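Solute binding protein MsmE (Bacillus subtilis subsp. subtilis str. 168, PDB 4R6H) binds melibiose, raffinose and stachyose as the solute-binding protein of the MelEDC-MsmX ABC transporter, which imports these sugars. Local coordinates at residues W185-G188 with S192-A195; Q237-K242 with A395-A400; G388-E393 with Q402-K407. One frame throughout, in Å; residues are numbered along the deposited sequence.

All three contacts lie on the same side of the chain's centre and form one continuous patch around helix 383-395. Contacts 2 and 3 are nearest, their centres about 11 Å apart; contact 1 lies about 13 Å from contact 2 and about 14 Å from contact 3. F194 CZ of contact 1 packs on A395 CB of contact 2 at 3.6 Å, and G188 O meets Q392 NE2 of contact 3 at 2.8 Å in a hydrogen bond. The segments of contacts 2 and 3 alternate along the chain; in space, I398 N lies 2.8 Å from E393 O, a probable hydrogen bond. The chain is in an open conformation, and the contacts join loop 185-188 and helices 192-206, 229-240, 383-395 and 401-420.

Contact 1: residues W185-G188 with S192-A195; sequences WFAG and SSFA
S193, near the start of helix 192-206, makes the polar link to the preceding loop: its OG donates to A187 O at 2.7 Å. The hydroxyl approaches from above the carbonyl plane, 54° out of it, rather than along a lone pair. The S193 OG lies beside its own backbone N (chi1 -61°), where it also has a weak hydrogen bond with D190 O in the intervening loop.

The aromatic part pairs F186 with F194. Their planes are 18° from parallel, but the rings are slid apart, with centroids at 5.2 Å, so they barely overlap. F186 CD2 comes to 3.9 Å from F194 CD1, and the edge of the F186 ring is turned to a carbonyl, with CE2 3.5 Å from S193 O. F184 adds an edge-to-face partner to F186.

Packing of the F194 ring on the G188 backbone completes the contact. F194 lays CE2 3.5 Å from G188 CA, and a side chain on G188 would run into this ring near CZ. Beyond the two segments, F194 also touches Q392 and A395 of helix 383-395, so it lies between the loop and that helix. With an alanine here in place of F194, F186 would probably lose its aromatic neighbour and a gap would be likely to open beside G188 and A395.

The loop itself turns tightly at A187, the centre of an inverse gamma turn closed by a weak G188 N to F186 O hydrogen bond. The whole is a beta-alpha connection: strand 182-185, paired parallel with 265-269 in the mixed sheet, runs through this turn and a short loop into helix 192-206, whose first turn folds back on the loop.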
loop_
_atom_site.group_PDB
_atom_site.type_symbol
_atom_site.label_atom_id
_atom_site.label_comp_id
_atom_site.label_asym_id
_atom_site.label_seq_id
_atom_site.Cartn_x
_atom_site.Cartn_y
_atom_site.Cartn_z
ATOM N N TRP A 185 -13.067 -6.816 -11.192
ATOM C CA TRP A 185 -13.429 -5.487 -11.680
ATOM C C TRP A 185 -12.314 -4.496 -11.559
ATOM O O TRP A 185 -11.644 -4.432 -10.547
ATOM C CB TRP A 185 -14.643 -4.961 -10.902
ATOM C CG TRP A 185 -15.275 -3.722 -11.447
ATOM C CD1 TRP A 185 -16.311 -3.642 -12.335
ATOM C CD2 TRP A 185 -14.981 -2.392 -11.056
ATOM N NE1 TRP A 185 -16.648 -2.329 -12.559
ATOM C CE2 TRP A 185 -15.856 -1.529 -11.778
ATOM C CE3 TRP A 185 -14.063 -1.824 -10.174
ATOM C CZ2 TRP A 185 -15.807 -0.132 -11.635
ATOM C CZ3 TRP A 185 -14.029 -0.451 -10.037
ATOM C CH2 TRP A 185 -14.912 0.376 -10.735
ATOM N N PHE A 186 -12.090 -3.755 -12.642
ATOM C CA PHE A 186 -11.109 -2.666 -12.703
ATOM C C PHE A 186 -11.726 -1.341 -13.057
ATOM O O PHE A 186 -12.488 -1.235 -14.036
ATOM C CB PHE A 186 -10.026 -2.949 -13.801
ATOM C CG PHE A 186 -8.990 -3.944 -13.393
ATOM C CD1 PHE A 186 -9.218 -5.284 -13.553
ATOM C CD2 PHE A 186 -7.799 -3.538 -12.844
ATOM C CE1 PHE A 186 -8.268 -6.225 -13.183
ATOM C CE2 PHE A 186 -6.832 -4.446 -12.475
ATOM C CZ PHE A 186 -7.073 -5.809 -12.642
ATOM N N ALA A 187 -11.312 -0.337 -12.321
ATOM C CA ALA A 187 -11.643 1.047 -12.676
ATOM C C ALA A 187 -10.536 1.553 -13.646
ATOM O O ALA A 187 -9.726 2.398 -13.276
ATOM C CB ALA A 187 -11.745 1.913 -11.442
ATOM N N GLY A 188 -10.553 1.037 -14.881
ATOM C CA GLY A 188 -9.460 1.192 -15.802
ATOM C C GLY A 188 -9.361 2.601 -16.364
ATOM O O GLY A 188 -8.369 2.935 -17.005
ATOM N N SER A 192 -3.851 3.957 -12.483
ATOM C CA SER A 192 -3.304 3.381 -11.251
ATOM C C SER A 192 -4.031 2.039 -10.949
ATOM O O SER A 192 -3.510 1.198 -10.193
ATOM C CB SER A 192 -3.411 4.370 -10.071
ATOM O OG SER A 192 -4.732 4.422 -9.646
ATOM N N SER A 193 -5.237 1.836 -11.474
ATOM C CA SER A 193 -5.943 0.551 -11.269
ATOM C C SER A 193 -5.139 -0.603 -11.828
ATOM O O SER A 193 -5.101 -1.704 -11.254
ATOM C CB SER A 193 -7.331 0.610 -11.904
ATOM O OG SER A 193 -8.062 1.661 -11.264
ATOM N N PHE A 194 -4.537 -0.402 -12.996
ATOM C CA PHE A 194 -3.699 -1.458 -13.567
ATOM C C PHE A 194 -2.332 -1.509 -12.925
ATOM O O PHE A 194 -1.739 -2.584 -12.747
ATOM C CB PHE A 194 -3.559 -1.297 -15.070
ATOM C CG PHE A 194 -4.869 -1.376 -15.799
ATOM C CD1 PHE A 194 -5.562 -2.579 -15.834
ATOM C CD2 PHE A 194 -5.420 -0.264 -16.441
ATOM C CE1 PHE A 194 -6.770 -2.673 -16.497
ATOM C CE2 PHE A 194 -6.622 -0.355 -17.106
ATOM C CZ PHE A 194 -7.307 -1.549 -17.122
ATOM N N ALA A 195 -1.798 -0.354 -12.527
ATOM C CA ALA A 195 -0.557 -0.364 -11.820
ATOM C C ALA A 195 -0.641 -1.203 -10.561
ATOM O O ALA A 195 0.317 -1.903 -10.187
ATOM C CB ALA A 195 -0.065 1.051 -11.510
#

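Contact 2: residues Q237-K242 with A395-A400; sequences QMQKEK and AADILA
Q239, on the last turn of helix 229-240, reaches across to A395 and D397, where helix 383-395 ends. Its CB is directed at the other segment, and CG stands anti to the backbone N (chi1 -178°), after which the chain runs on extended. CD arrives 3.6 Å from D397 OD1; both amide branches come near that oxygen, but of the two only NE2 bonds to it. NE2 donates to D397 OD1 at 3.2 Å, a bent bond with an N-H...O angle of 140°. It meets the oxygen from above the carboxylate plane, the amide and carboxylate planes being 74° apart. The same NE2 lies 2.7 Å from A395 O, but the angle there is too poor for a hydrogen bond, so the two atoms are merely close. OE1, an acceptor, sits 3.4 Å from D397 OD1, also an acceptor. K236 NZ probably eases this meeting, since it is hydrogen-bonded to Q239 OE1 and forms a salt bridge with D397 OD1. The result is a surface cluster in which K236 NZ ties the amide oxygen of Q239 to the D397 carboxylate, with I244 packing against Q239 as well. Both segments hold the C-terminal ends of helices, each closed by a Schellman motif: K242 with positive phi ends helix 229-240, and D397, likewise of positive phi, ends helix 383-395.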
loop_
_atom_site.group_PDB
_atom_site.type_symbol
_atom_site.label_atom_id
_atom_site.label_comp_id
_atom_site.label_asym_id
_atom_site.label_seq_id
_atom_site.Cartn_x
_atom_site.Cartn_y
_atom_site.Cartn_z
ATOM N N GLN A 237 -5.385 -12.529 -20.919
ATOM C CA GLN A 237 -6.309 -13.674 -20.740
ATOM C C GLN A 237 -7.604 -13.267 -20.075
ATOM O O GLN A 237 -8.718 -13.563 -20.539
ATOM C CB GLN A 237 -5.654 -14.751 -19.921
ATOM C CG GLN A 237 -4.548 -15.447 -20.631
ATOM C CD GLN A 237 -3.770 -16.340 -19.703
ATOM O OE1 GLN A 237 -4.312 -16.879 -18.700
ATOM N NE2 GLN A 237 -2.494 -16.518 -20.015
ATOM N N MET A 238 -7.489 -12.501 -19.001
ATOM C CA MET A 238 -8.694 -12.073 -18.301
ATOM C C MET A 238 -9.554 -11.206 -19.191
ATOM O O MET A 238 -10.759 -11.325 -19.203
ATOM C CB MET A 238 -8.306 -11.296 -17.024
ATOM C CG MET A 238 -7.580 -12.163 -16.030
ATOM S SD MET A 238 -6.922 -11.179 -14.637
ATOM C CE MET A 238 -6.458 -12.468 -13.498
ATOM N N GLN A 239 -8.948 -10.283 -19.932
ATOM C CA GLN A 239 -9.725 -9.470 -20.848
ATOM C C GLN A 239 -10.409 -10.333 -21.918
ATOM O O GLN A 239 -11.617 -10.275 -22.140
ATOM C CB GLN A 239 -8.815 -8.441 -21.502
ATOM C CG GLN A 239 -9.534 -7.498 -22.436
ATOM C CD GLN A 239 -8.595 -6.846 -23.434
ATOM O OE1 GLN A 239 -7.826 -7.534 -24.104
ATOM N NE2 GLN A 239 -8.668 -5.532 -23.549
ATOM N N LYS A 240 -9.632 -11.135 -22.607
ATOM C CA LYS A 240 -10.192 -11.890 -23.732
ATOM C C LYS A 240 -11.310 -12.834 -23.307
ATOM O O LYS A 240 -12.307 -12.996 -24.042
ATOM C CB LYS A 240 -9.112 -12.673 -24.443
ATOM C CG LYS A 240 -9.511 -13.022 -25.878
ATOM C CD LYS A 240 -8.400 -13.720 -26.623
ATOM C CE LYS A 240 -8.862 -14.216 -27.996
ATOM N NZ LYS A 240 -8.019 -15.367 -28.469
ATOM N N GLU A 241 -11.138 -13.439 -22.126
ATOM C CA GLU A 241 -12.070 -14.434 -21.589
ATOM C C GLU A 241 -13.227 -13.840 -20.815
ATOM O O GLU A 241 -14.019 -14.586 -20.223
ATOM C CB GLU A 241 -11.321 -15.384 -20.722
ATOM C CG GLU A 241 -10.252 -16.153 -21.496
ATOM C CD GLU A 241 -9.337 -16.960 -20.635
ATOM O OE1 GLU A 241 -9.782 -17.415 -19.556
ATOM O OE2 GLU A 241 -8.147 -17.154 -20.984
ATOM N N LYS A 242 -13.331 -12.528 -20.843
ATOM C CA LYS A 242 -14.405 -11.764 -20.209
ATOM C C LYS A 242 -14.443 -12.023 -18.712
ATOM O O LYS A 242 -15.524 -12.144 -18.115
ATOM C CB LYS A 242 -15.762 -12.050 -20.881
ATOM C CG LYS A 242 -15.745 -11.744 -22.389
ATOM C CD LYS A 242 -15.539 -13.022 -23.203
ATOM C CE LYS A 242 -15.295 -12.742 -24.680
ATOM N NZ LYS A 242 -16.403 -11.975 -25.306
ATOM N N ALA A 395 -5.274 -2.883 -21.993
ATOM C CA ALA A 395 -6.726 -3.027 -21.905
ATOM C C ALA A 395 -7.416 -2.379 -23.092
ATOM O O ALA A 395 -8.504 -2.809 -23.515
ATOM C CB ALA A 395 -7.263 -2.431 -20.602
ATOM N N ALA A 396 -6.785 -1.330 -23.622
ATOM C CA ALA A 396 -7.324 -0.622 -24.773
ATOM C C ALA A 396 -6.885 -1.253 -26.118
ATOM O O ALA A 396 -7.198 -0.714 -27.161
ATOM C CB ALA A 396 -6.914 0.838 -24.708
ATOM N N ASP A 397 -6.177 -2.371 -26.095
ATOM C CA ASP A 397 -5.763 -3.104 -27.291
ATOM C C ASP A 397 -4.755 -2.331 -28.138
ATOM O O ASP A 397 -4.584 -2.609 -29.351
ATOM C CB ASP A 397 -6.965 -3.559 -28.154
ATOM C CG ASP A 397 -7.879 -4.541 -27.431
ATOM O OD1 ASP A 397 -7.445 -5.165 -26.445
ATOM O OD2 ASP A 397 -9.043 -4.691 -27.860
ATOM N N ILE A 398 -4.028 -1.429 -27.494
ATOM C CA ILE A 398 -2.971 -0.643 -28.160
ATOM C C ILE A 398 -1.622 -1.403 -28.162
ATOM O O ILE A 398 -0.898 -1.366 -29.163
ATOM C CB ILE A 398 -2.805 0.736 -27.520
ATOM C CG1 ILE A 398 -4.086 1.562 -27.679
ATOM C CG2 ILE A 398 -1.622 1.490 -28.120
ATOM C CD1 ILE A 398 -4.169 2.749 -26.748
ATOM N N LEU A 399 -1.294 -2.092 -27.054
ATOM C CA LEU A 399 -0.037 -2.826 -26.914
ATOM C C LEU A 399 -0.336 -4.277 -26.566
ATOM O O LEU A 399 -1.239 -4.546 -25.762
ATOM C CB LEU A 399 0.815 -2.268 -25.787
ATOM C CG LEU A 399 1.432 -0.907 -26.012
ATOM C CD1 LEU A 399 2.382 -0.572 -24.864
ATOM C CD2 LEU A 399 2.130 -0.832 -27.367
ATOM N N ALA A 400 0.475 -5.176 -27.113
ATOM C CA ALA A 400 0.409 -6.615 -26.834
ATOM C C ALA A 400 1.410 -6.974 -25.736
ATOM O O ALA A 400 2.383 -6.258 -25.504
ATOM C CB ALA A 400 0.744 -7.384 -28.113
#

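Contact 3: residues G388-E393 with Q402-K407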
loop_
_atom_site.group_PDB
_atom_site.type_symbol
_atom_site.label_atom_id
_atom_site.label_comp_id
_atom_site.label_asym_id
_atom_site.label_seq_id
_atom_site.Cartn_x
_atom_site.Cartn_y
_atom_site.Cartn_z
ATOM N N GLY A 388 1.050 1.619 -14.841
ATOM C CA GLY A 388 -0.326 2.000 -15.106
ATOM C C GLY A 388 -0.584 2.220 -16.587
ATOM O O GLY A 388 -1.562 1.691 -17.137
ATOM N N THR A 389 0.341 2.959 -17.214
ATOM C CA THR A 389 0.352 3.242 -18.655
ATOM C C THR A 389 0.223 1.974 -19.478
ATOM O O THR A 389 -0.674 1.840 -20.311
ATOM C CB THR A 389 1.672 3.967 -19.107
ATOM O OG1 THR A 389 1.670 5.327 -18.678
ATOM C CG2 THR A 389 1.875 3.905 -20.582
ATOM N N VAL A 390 1.118 1.033 -19.247
ATOM C CA VAL A 390 1.156 -0.148 -20.107
ATOM C C VAL A 390 -0.092 -1.004 -19.897
ATOM O O VAL A 390 -0.627 -1.606 -20.832
ATOM C CB VAL A 390 2.457 -0.971 -19.987
ATOM C CG1 VAL A 390 3.660 -0.109 -20.374
ATOM C CG2 VAL A 390 2.632 -1.636 -18.623
ATOM N N GLY A 391 -0.570 -1.058 -18.651
ATOM C CA GLY A 391 -1.778 -1.800 -18.408
ATOM C C GLY A 391 -2.983 -1.192 -19.082
ATOM O O GLY A 391 -3.816 -1.897 -19.644
ATOM N N GLN A 392 -3.070 0.146 -19.078
ATOM C CA GLN A 392 -4.168 0.798 -19.743
ATOM C C GLN A 392 -4.080 0.609 -21.261
ATOM O O GLN A 392 -5.097 0.372 -21.945
ATOM C CB GLN A 392 -4.138 2.282 -19.386
ATOM C CG GLN A 392 -5.478 2.928 -19.387
ATOM C CD GLN A 392 -5.400 4.326 -18.819
ATOM O OE1 GLN A 392 -4.515 5.123 -19.198
ATOM N NE2 GLN A 392 -6.306 4.639 -17.905
ATOM N N GLU A 393 -2.862 0.655 -21.800
ATOM C CA GLU A 393 -2.681 0.404 -23.218
ATOM C C GLU A 393 -2.993 -1.053 -23.623
ATOM O O GLU A 393 -3.497 -1.324 -24.710
ATOM C CB GLU A 393 -1.269 0.828 -23.656
ATOM C CG GLU A 393 -1.098 2.333 -23.671
ATOM C CD GLU A 393 0.103 2.758 -24.478
ATOM O OE1 GLU A 393 1.205 2.596 -23.963
ATOM O OE2 GLU A 393 -0.083 3.282 -25.598
ATOM N N GLN A 402 3.977 -9.040 -25.307
ATOM C CA GLN A 402 5.427 -9.068 -25.596
ATOM C C GLN A 402 6.040 -7.666 -25.763
ATOM O O GLN A 402 7.149 -7.378 -25.285
ATOM C CB GLN A 402 5.721 -9.933 -26.839
ATOM C CG GLN A 402 5.268 -11.396 -26.728
ATOM C CD GLN A 402 5.892 -12.181 -25.563
ATOM O OE1 GLN A 402 6.992 -11.883 -25.135
ATOM N NE2 GLN A 402 5.161 -13.168 -25.031
ATOM N N ASP A 403 5.289 -6.762 -26.384
ATOM C CA ASP A 403 5.769 -5.401 -26.570
ATOM C C ASP A 403 5.809 -4.584 -25.274
ATOM O O ASP A 403 6.640 -3.697 -25.095
ATOM C CB ASP A 403 4.921 -4.711 -27.640
ATOM C CG ASP A 403 5.009 -5.446 -28.987
ATOM O OD1 ASP A 403 6.128 -5.883 -29.349
ATOM O OD2 ASP A 403 3.977 -5.620 -29.658
ATOM N N ILE A 404 4.922 -4.900 -24.340
ATOM C CA ILE A 404 4.931 -4.237 -23.024
ATOM C C ILE A 404 6.225 -4.476 -22.241
ATOM O O ILE A 404 6.789 -3.575 -21.639
ATOM C CB ILE A 404 3.684 -4.666 -22.212
ATOM C CG1 ILE A 404 2.463 -4.020 -22.863
ATOM C CG2 ILE A 404 3.808 -4.266 -20.748
ATOM C CD1 ILE A 404 1.141 -4.570 -22.410
ATOM N N SER A 405 6.711 -5.707 -22.224
ATOM C CA SER A 405 7.920 -5.990 -21.480
ATOM C C SER A 405 9.101 -5.241 -22.069
ATOM O O SER A 405 9.971 -4.799 -21.349
ATOM C CB SER A 405 8.175 -7.492 -21.420
ATOM O OG SER A 405 7.145 -8.065 -20.626
ATOM N N GLN A 406 9.093 -5.021 -23.377
ATOM C CA GLN A 406 10.187 -4.275 -23.967
ATOM C C GLN A 406 10.148 -2.803 -23.548
ATOM O O GLN A 406 11.177 -2.222 -23.162
ATOM C CB GLN A 406 10.164 -4.444 -25.475
ATOM C CG GLN A 406 10.484 -5.883 -25.854
ATOM C CD GLN A 406 10.551 -6.091 -27.346
ATOM O OE1 GLN A 406 11.563 -6.545 -27.878
ATOM N NE2 GLN A 406 9.470 -5.754 -28.033
ATOM N N LYS A 407 8.957 -2.218 -23.568
ATOM C CA LYS A 407 8.790 -0.854 -23.047
ATOM C C LYS A 407 9.166 -0.709 -21.583
ATOM O O LYS A 407 9.815 0.262 -21.164
ATOM C CB LYS A 407 7.358 -0.429 -23.264
ATOM C CG LYS A 407 6.982 0.936 -22.683
ATOM C CD LYS A 407 7.409 2.076 -23.599
ATOM C CE LYS A 407 7.093 3.455 -23.020
ATOM N NZ LYS A 407 5.646 3.655 -22.716
HETATM O O HOH W 1 3.933 3.138 -24.451
#
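V390 and I404 meet through methyl groups: with chi1 at -60°, V390 CG2 is wedged between its backbone N and carbonyl carbon and faces I404 CG2. The two methyls lie 3.6 Å apart, and I404 CG2 is equally close to V390 CB. The other branch of the isoleucine reaches past the valine, leaving I404 CD1 3.8 Å from V390 O. K407 sends CG out anti to its backbone N and then bends at chi2 (81°). Along that course its CG passes 4.2 Å from V390 CG1, and the bent chain carries NZ across to segment 388-393, 4.3 Å from T389 CG2. The segments belong to an antiparallel alpha-alpha hairpin, helices 383-395 and 401-420 joined by a short loop. The axes of segments 388-393 and 402-407 approach to 10.5 Å, their directions 163° apart, nearly antiparallel. V390 and I404 are buried in the seam: V390 touches Y198 of helix 192-206, and I404 touches L399 in the loop and S232 of helix 229-240. Beside this apolar pair, toward E393 and K407, the seam turns polar. E393 OE1 and K407 NZ, of opposite charge, are 4.7 Å apart and do not touch. A water between them donates to E393 OE1 at 2.8 Å; its link to K407 NZ is unusually short and therefore doubtful. K407 NZ has in addition a long, weak ion pair with E411, and the T389 hydroxyl is taken up elsewhere, bonded to K191 NZ and D385 O.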